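Cupin type-2 domain-containing protein (Neisseria meningitidis, PDB 2I45) is of unknown function but belongs to the cupin family, whose beta-barrel domains often bind a metal ion, and pairs in the crystal as a two-fold dimer. Local coordinates at the interface of chains A and B. Sequence-based numbering; all coordinates share one arbitrary frame. Chains: chain A/B, Hypothetical protein.

Contact 1: the interface of chains A and B. Residues chain A 49, 78, 80; chain B 4, 27-28.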
# COMPACT_ATOMS: atom_id res chain seq x y z
N ASP A 49 11.85 -7.02 1.43
CA ASP A 49 10.53 -7.43 0.98
C ASP A 49 9.83 -6.31 0.29
O ASP A 49 10.09 -5.14 0.53
CB ASP A 49 9.67 -7.88 2.14
CG ASP A 49 10.12 -9.18 2.70
OD1 ASP A 49 9.68 -9.53 3.82
OD2 ASP A 49 10.93 -9.85 2.05
N VAL A 78 2.93 -9.52 -0.98
CA VAL A 78 4.35 -9.28 -0.78
C VAL A 78 5.26 -10.31 -1.47
O VAL A 78 5.08 -11.53 -1.37
CB VAL A 78 4.72 -9.15 0.69
CG1 VAL A 78 3.56 -8.73 1.50
CG2 VAL A 78 5.31 -10.45 1.22
N PRO A 80 8.82 -11.65 -1.38
CA PRO A 80 9.93 -11.71 -0.42
C PRO A 80 11.22 -11.19 -1.08
O PRO A 80 11.38 -11.19 -2.29
CB PRO A 80 10.03 -13.22 -0.10
CG PRO A 80 9.22 -13.95 -1.33
CD PRO A 80 8.13 -12.95 -1.59
N GLU B 4 -2.03 -16.26 -0.59
CA GLU B 4 -1.07 -15.32 0.00
C GLU B 4 -1.37 -13.84 -0.35
O GLU B 4 -0.56 -12.96 -0.06
CB GLU B 4 0.33 -15.68 -0.48
CG GLU B 4 1.43 -15.36 0.53
CD GLU B 4 2.80 -15.28 -0.14
OE1 GLU B 4 3.29 -16.31 -0.65
OE2 GLU B 4 3.41 -14.18 -0.15
N HIS B 27 5.34 -12.31 5.40
CA HIS B 27 6.79 -12.07 5.40
C HIS B 27 7.16 -10.89 6.33
O HIS B 27 6.55 -10.76 7.39
CB HIS B 27 7.30 -11.87 3.97
CG HIS B 27 7.09 -13.07 3.09
ND1 HIS B 27 6.04 -13.16 2.18
CD2 HIS B 27 7.79 -14.23 2.98
CE1 HIS B 27 6.11 -14.33 1.55
NE2 HIS B 27 7.16 -14.99 2.02
N GLY B 28 8.12 -10.04 5.95
CA GLY B 28 8.54 -8.87 6.76
C GLY B 28 7.61 -7.65 6.62
O GLY B 28 8.07 -6.48 6.50
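A:Asp49 and B:Gly28 join at a mixed patch, a hydrogen bond beside apolar packing, of a two-fold interface between two cupin subunits, tying the B turn between strands 22-26 and 29-37 to the loop residue just before strand 50-54 of A; whether this dimer forms in solution the structure alone does not show. The backbone N of B:Gly28 donates to the carboxylate oxygen OD1 of A:Asp49 at 2.7 Å. The N-H comes in nearly in line with the C-O bond of that oxygen, and the bond is somewhat bent, 146° at the hydrogen. A:Asp49 reaches the turn with CG anti to its own carbonyl carbon (chi1 -71°), and OD1 also lies 3.3 Å from CB of B:His27. The two side chains run roughly at right angles, carboxylate and imidazole planes 72° apart. Over one face of the imidazole sits A:Pro80, whose CB is 3.9 Å from CD2 of B:His27, displaced toward the rim. A:Val78 also borders the ring, but its CG2 is modelled too close to it for the detail of this contact to be relied on. Within chain B the carboxylate oxygen OE2 of B:Glu4 lies at the ring edge, in plane. Together with A:Asp49, this carboxylate might favour a protonated imidazole.

Contact 2: the interface of chains A and B. Residues chain A 6, 8, 31, 53, 96, 98; chain B 51, 53, 74-76.
The rings of A:Phe53 and B:Phe53 meet tip to tip, edge to face, their planes 56° apart and centroids 4.8 Å apart. On one face of the B:Phe53 ring, off toward the rim, lies the methyl CE of B:Met76, a selenomethionine; the backbone O of B:Gly74 and C of B:Glu75 stand at the edge of the same ring, in plane. A:Phe31 has CD1 of A:Ile6, from its own chain, over the centre of one face and turns its CE1 corner to the partner, 3.8 Å from SE of B:Met76. Both A:Phe53 and B:Phe53 carry CG anti to the backbone N (chi1 166° and 165°), which sends the rings toward each other. B:Met76, extended beyond CG, pushes its selenium into a hydrophobic pocket of the cupin subunit A: CD2 of A:Leu8 touches SE at 3.8 Å, CD1 of A:Ile98 comes tip to tip at 4.0 Å, and the A:Val96 side chain runs past that of B:Met76 in the opposite direction, CG1 toward the selenium. CG1 of B:Val51 meets the end of the A:Phe31 ring. Beside this core the N-terminal strand 6-7 of A pairs antiparallel with strand 75-79 of B. A:Ile6 N donates to O of B:Met76 at 2.7 Å, and B:Met76 N returns a bond to O of A:Ile6 at 3.1 Å.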
# COMPACT_ATOMS: atom_id res chain seq x y z
N ILE A 6 0.64 11.03 -1.47
CA ILE A 6 0.81 10.66 -2.87
C ILE A 6 -0.52 10.23 -3.48
O ILE A 6 -1.04 9.16 -3.12
CB ILE A 6 1.74 9.41 -2.98
CG1 ILE A 6 3.14 9.69 -2.49
CG2 ILE A 6 1.77 8.86 -4.39
CD1 ILE A 6 3.75 8.44 -1.90
N LEU A 8 -2.35 8.35 -5.89
CA LEU A 8 -2.08 7.23 -6.76
C LEU A 8 -2.72 7.45 -8.17
O LEU A 8 -1.99 7.51 -9.14
CB LEU A 8 -2.48 5.93 -6.05
CG LEU A 8 -1.40 5.20 -5.19
CD1 LEU A 8 -0.19 6.02 -4.70
CD2 LEU A 8 -1.91 4.29 -4.05
N PHE A 31 8.60 4.22 -2.88
CA PHE A 31 7.43 3.76 -3.67
C PHE A 31 7.79 3.68 -5.14
O PHE A 31 8.48 4.55 -5.63
CB PHE A 31 6.27 4.71 -3.50
CG PHE A 31 5.80 4.86 -2.11
CD1 PHE A 31 4.67 4.20 -1.69
CD2 PHE A 31 6.48 5.69 -1.20
CE1 PHE A 31 4.21 4.34 -0.38
CE2 PHE A 31 6.08 5.83 0.12
CZ PHE A 31 4.94 5.17 0.55
N PHE A 53 0.83 -3.59 -4.95
CA PHE A 53 -0.58 -3.29 -4.76
C PHE A 53 -1.11 -2.99 -6.14
O PHE A 53 -0.62 -2.15 -6.85
CB PHE A 53 -0.83 -2.15 -3.71
CG PHE A 53 -2.22 -1.59 -3.73
CD1 PHE A 53 -3.34 -2.44 -3.70
CD2 PHE A 53 -2.45 -0.20 -3.84
CE1 PHE A 53 -4.65 -1.96 -3.77
CE2 PHE A 53 -3.80 0.34 -3.97
CZ PHE A 53 -4.90 -0.55 -3.91
N VAL A 96 1.59 -0.11 -7.59
CA VAL A 96 2.39 0.60 -6.66
C VAL A 96 3.17 -0.45 -5.86
O VAL A 96 2.61 -1.43 -5.36
CB VAL A 96 1.51 1.49 -5.72
CG1 VAL A 96 2.33 2.09 -4.57
CG2 VAL A 96 0.84 2.59 -6.49
N ILE A 98 5.90 -0.90 -2.70
CA ILE A 98 6.48 -0.28 -1.54
C ILE A 98 7.74 -1.06 -1.03
O ILE A 98 7.67 -2.28 -0.82
CB ILE A 98 5.40 -0.11 -0.49
CG1 ILE A 98 4.16 0.49 -1.13
CG2 ILE A 98 5.88 0.72 0.68
CD1 ILE A 98 2.98 0.50 -0.20
N VAL B 51 2.85 3.26 6.57
CA VAL B 51 2.37 3.84 5.34
C VAL B 51 0.90 3.75 5.59
O VAL B 51 0.51 2.84 6.27
CB VAL B 51 2.74 3.00 4.14
CG1 VAL B 51 2.02 3.55 2.90
CG2 VAL B 51 4.32 2.95 3.95
N PHE B 53 -3.00 4.01 3.79
CA PHE B 53 -3.58 4.08 2.50
C PHE B 53 -5.10 4.17 2.66
O PHE B 53 -5.71 3.36 3.34
CB PHE B 53 -3.05 2.96 1.59
CG PHE B 53 -3.87 2.74 0.34
CD1 PHE B 53 -4.11 3.77 -0.55
CD2 PHE B 53 -4.38 1.47 0.04
CE1 PHE B 53 -4.88 3.59 -1.74
CE2 PHE B 53 -5.14 1.27 -1.10
CZ PHE B 53 -5.41 2.35 -2.01
N GLY B 74 -7.90 6.97 -1.94
CA GLY B 74 -7.09 6.61 -3.12
C GLY B 74 -5.65 7.05 -2.90
O GLY B 74 -4.86 6.93 -3.83
N GLU B 75 -5.33 7.58 -1.72
CA GLU B 75 -4.07 8.22 -1.56
C GLU B 75 -3.24 7.57 -0.46
O GLU B 75 -3.79 7.06 0.53
CB GLU B 75 -4.27 9.69 -1.25
CG GLU B 75 -5.04 10.52 -2.28
CD GLU B 75 -5.05 12.04 -1.99
OE1 GLU B 75 -5.08 12.49 -0.84
OE2 GLU B 75 -5.05 12.82 -2.94
N MSE B 76 -1.92 7.58 -0.65
CA MSE B 76 -1.04 7.11 0.41
C MSE B 76 -0.26 8.24 1.04
O MSE B 76 -0.05 9.27 0.42
CB MSE B 76 -0.04 6.12 -0.10
CG MSE B 76 -0.56 4.76 -0.12
SE MSE B 76 0.55 3.51 -1.24
CE MSE B 76 -0.77 2.02 -1.16

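Contact 3: the interface of chains A and B. Residues chain A 26-27, 29, 31; chain B 51, 78.
The end of strand 22-26, the turn after it and the start of strand 29-37 of one cupin subunit pack through A:Phe29 on B:Val51 and through A:Arg26, A:His27 and A:Phe29 on B:Val78, residues of strands 50-56 and 75-79 of the other. The contacts are made by carbon atoms, with no N or O within bonding reach of the other chain. Methyl CG2 of B:Val51 points onto the face of the A:Phe29 ring, 3.4 Å from its centroid and over its centre, as a CH-pi contact. Because the methyl is so well centred, the ring carbons are almost equally far from it: CG of A:Phe29 lies 3.7 Å from CG2 of B:Val51 and CZ 3.8 Å. A:Phe29 holds CG anti to its carbonyl carbon (chi1 -60°), and chi2 of -80° turns the ring so that its face, not its rim, receives the valine. The other methyl, CG1 of B:Val51, is directed to A:Phe31, two residues further along the same strand. B:Val78 splits its two branches in a similar way, but its side chain is modelled nearly eclipsed (chi1 10°), so the placing of its methyls is doubtful and their distances are approximate. CG1 rests against the aliphatic stem of A:Arg26, some 3.6 Å from CB, while the guanidinium lies away from the valine. CG2 lies roughly 4.0 Å from the ring carbon CD2 of A:Phe29 and 4.1 Å from CD2 of A:His27, where CB and the ring carbon CD2 face the methyl.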
# COMPACT_ATOMS: atom_id res chain seq x y z
N ARG A 26 9.90 8.84 0.61
CA ARG A 26 9.12 9.35 1.72
C ARG A 26 9.58 8.62 3.00
O ARG A 26 9.14 7.52 3.32
CB ARG A 26 7.61 9.22 1.38
CG ARG A 26 6.84 10.53 1.58
CD ARG A 26 6.05 11.01 0.35
NE ARG A 26 6.91 11.54 -0.71
CZ ARG A 26 6.51 12.36 -1.70
NH1 ARG A 26 5.27 12.80 -1.75
NH2 ARG A 26 7.37 12.74 -2.63
N HIS A 27 10.53 9.23 3.69
CA HIS A 27 11.09 8.67 4.93
C HIS A 27 11.81 7.33 4.69
O HIS A 27 12.64 7.25 3.78
CB HIS A 27 10.02 8.61 6.04
CG HIS A 27 9.56 9.96 6.51
ND1 HIS A 27 10.21 10.66 7.52
CD2 HIS A 27 8.52 10.74 6.13
CE1 HIS A 27 9.59 11.80 7.73
NE2 HIS A 27 8.57 11.88 6.90
N PHE A 29 10.55 4.70 3.42
CA PHE A 29 9.88 4.04 2.29
C PHE A 29 10.16 4.59 0.88
O PHE A 29 10.05 5.80 0.65
CB PHE A 29 8.36 4.05 2.52
CG PHE A 29 7.96 3.34 3.77
CD1 PHE A 29 7.85 1.96 3.81
CD2 PHE A 29 7.71 4.06 4.94
CE1 PHE A 29 7.49 1.30 5.01
CE2 PHE A 29 7.33 3.41 6.13
CZ PHE A 29 7.23 2.03 6.16
N PHE A 31 8.60 4.22 -2.88
CA PHE A 31 7.43 3.76 -3.67
C PHE A 31 7.79 3.68 -5.14
O PHE A 31 8.48 4.55 -5.63
CB PHE A 31 6.27 4.71 -3.50
CG PHE A 31 5.80 4.86 -2.11
CD1 PHE A 31 4.67 4.20 -1.69
CD2 PHE A 31 6.48 5.69 -1.20
CE1 PHE A 31 4.21 4.34 -0.38
CE2 PHE A 31 6.08 5.83 0.12
CZ PHE A 31 4.94 5.17 0.55
N VAL B 51 2.85 3.26 6.57
CA VAL B 51 2.37 3.84 5.34
C VAL B 51 0.90 3.75 5.59
O VAL B 51 0.51 2.84 6.27
CB VAL B 51 2.74 3.00 4.14
CG1 VAL B 51 2.02 3.55 2.90
CG2 VAL B 51 4.32 2.95 3.95
N VAL B 78 2.82 8.74 4.65
CA VAL B 78 3.53 7.96 5.63
C VAL B 78 3.65 8.67 6.98
O VAL B 78 3.95 9.84 7.04
CB VAL B 78 4.86 7.40 5.06
CG1 VAL B 78 5.17 8.01 3.71
CG2 VAL B 78 6.03 7.53 6.05

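Contacts 2 and 3 are neighbours, their C-alpha centres about 9 Å apart, and run into each other through A:Phe31 and B:Val51, so that their apolar side chains form a continuous packing region. Contact 1 lies about 17 Å from the centres of both. Two-fold symmetry relates it to contact 3: residues 27 and 78 face each other in both, with the chains exchanged, so a turn hydrogen bond like that of contact 1 may be expected beside contact 3. Strand 75-79 serves all three, from B in contacts 2 and 3 and from A in contact 1, with the central phenylalanine pair between the two ends.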